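Down syndrome cell adhesion molecule, isoform AK (Drosophila melanogaster, PDB 4WVR) mediates cell adhesion through homodimerization, to which its seventh immunoglobulin domain, the part captured here, contributes a self-binding surface. Local coordinates at the interface of chains A and B. Residues are numbered along the deposited sequence; one frame, centred on the assembly and turned at random. Chains: chain A/B, Down syndrome cell adhesion molecule, isoform AK.

The interface of chains A and B. Residues chain A 29, 62, 68; chain B 28-29, 68-70.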
loop_
_atom_site.group_PDB
_atom_site.type_symbol
_atom_site.label_atom_id
_atom_site.label_comp_id
_atom_site.label_asym_id
_atom_site.label_seq_id
_atom_site.Cartn_x
_atom_site.Cartn_y
_atom_site.Cartn_z
ATOM N N GLN A 29 -2.768 -2.082 0.792
ATOM C CA GLN A 29 -3.283 -2.012 -0.572
ATOM C C GLN A 29 -4.152 -3.220 -0.831
ATOM O O GLN A 29 -3.712 -4.356 -0.639
ATOM C CB GLN A 29 -2.172 -2.001 -1.620
ATOM C CG GLN A 29 -1.352 -0.733 -1.715
ATOM C CD GLN A 29 -0.560 -0.645 -3.013
ATOM O OE1 GLN A 29 -0.964 -1.166 -4.056
ATOM N NE2 GLN A 29 0.622 -0.066 -2.924
ATOM N N LEU A 62 -6.892 3.485 -6.649
ATOM C CA LEU A 62 -5.653 3.823 -7.335
ATOM C C LEU A 62 -5.686 3.433 -8.811
ATOM O O LEU A 62 -5.044 4.066 -9.651
ATOM C CB LEU A 62 -4.478 3.137 -6.638
ATOM C CG LEU A 62 -3.071 3.523 -7.092
ATOM C CD1 LEU A 62 -2.827 4.995 -6.833
ATOM C CD2 LEU A 62 -2.025 2.668 -6.393
ATOM N N VAL A 68 -6.326 1.715 -2.132
ATOM C CA VAL A 68 -5.356 1.941 -1.061
ATOM C C VAL A 68 -5.995 2.548 0.183
ATOM O O VAL A 68 -6.703 3.551 0.103
ATOM C CB VAL A 68 -4.229 2.879 -1.515
ATOM C CG1 VAL A 68 -3.125 2.913 -0.467
ATOM C CG2 VAL A 68 -3.687 2.438 -2.862
ATOM N N VAL B 28 3.795 -1.998 -3.056
ATOM C CA VAL B 28 4.274 -1.696 -1.716
ATOM C C VAL B 28 3.963 -0.246 -1.392
ATOM O O VAL B 28 3.567 0.526 -2.268
ATOM C CB VAL B 28 5.793 -1.926 -1.568
ATOM C CG1 VAL B 28 6.123 -3.408 -1.608
ATOM C CG2 VAL B 28 6.558 -1.162 -2.657
ATOM N N GLN B 29 4.153 0.121 -0.133
ATOM C CA GLN B 29 3.887 1.478 0.305
ATOM C C GLN B 29 5.062 2.009 1.119
ATOM O O GLN B 29 5.620 1.296 1.955
ATOM C CB GLN B 29 2.606 1.517 1.129
ATOM C CG GLN B 29 1.476 2.256 0.462
ATOM C CD GLN B 29 0.201 2.199 1.265
ATOM O OE1 GLN B 29 -0.249 1.127 1.680
ATOM N NE2 GLN B 29 -0.376 3.364 1.519
ATOM N N VAL B 68 2.638 5.556 -2.434
ATOM C CA VAL B 68 2.091 4.272 -2.834
ATOM C C VAL B 68 2.680 3.814 -4.161
ATOM O O VAL B 68 2.634 4.547 -5.147
ATOM C CB VAL B 68 0.558 4.352 -2.958
ATOM C CG1 VAL B 68 -0.013 3.011 -3.349
ATOM C CG2 VAL B 68 -0.054 4.835 -1.646
ATOM N N LEU B 69 3.231 2.605 -4.187
ATOM C CA LEU B 69 3.751 2.041 -5.428
ATOM C C LEU B 69 2.929 0.830 -5.838
ATOM O O LEU B 69 2.750 -0.111 -5.060
ATOM C CB LEU B 69 5.232 1.661 -5.287
ATOM C CG LEU B 69 5.963 1.214 -6.566
ATOM C CD1 LEU B 69 7.448 1.573 -6.517
ATOM C CD2 LEU B 69 5.803 -0.284 -6.829
ATOM N N ASN B 70 2.439 0.853 -7.070
ATOM C CA ASN B 70 1.670 -0.260 -7.598
ATOM C C ASN B 70 2.146 -0.659 -8.986
ATOM O O ASN B 70 2.320 0.187 -9.869
ATOM C CB ASN B 70 0.182 0.084 -7.637
ATOM C CG ASN B 70 -0.664 -1.048 -8.191
ATOM O OD1 ASN B 70 -1.039 -1.045 -9.368
ATOM N ND2 ASN B 70 -0.959 -2.033 -7.348
#
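A:Gln29 and B:Val68 meet near the middle of a two-fold interface in which two Ig domains of Dscam1, a homophilic adhesion molecule, pack sheet against sheet. The contact joins strands 26-31 and 66-71 of each copy, and A:Leu62 of strand 57-63 joins them. With CG beside its own backbone N (chi1 -71°) and the chain extended beyond, A:Gln29 reaches over strand 66-71 of chain B and delivers its amide to the backbone there. NE2 of A:Gln29 donates an almost straight hydrogen bond to the carbonyl O of B:Leu69 (3.0 Å). The acceptor lies close to the plane of the glutamine amide, whereas the donor stands well above the plane of the carbonyl, 57° out of it. At the other corner of the amide, OE1 of A:Gln29 receives a weak hydrogen bond from ND2 of B:Asn70 at 3.4 Å, the two amides being turned 44° apart. A:Gln29 CD lies 3.7 Å from B:Val68 CG1. B:Val68 CG1 also touches A:Val68 CG2 at 3.8 Å and A:Leu62 CD2 at 3.7 Å, becoming the hub of a small apolar cluster. A:Leu62 CD2 also rests on B:Asn70 CB (3.6 Å). A leucine replacing A:Gln29 would probably leave the B:Leu69 carbonyl without this donor and take away the weak partner of B:Asn70 ND2. Nearby, A:Val68 CG1 packs against the side-chain amide of B:Gln29, with B:Gln29 NE2 3.4 Å from A:Val68 CG1.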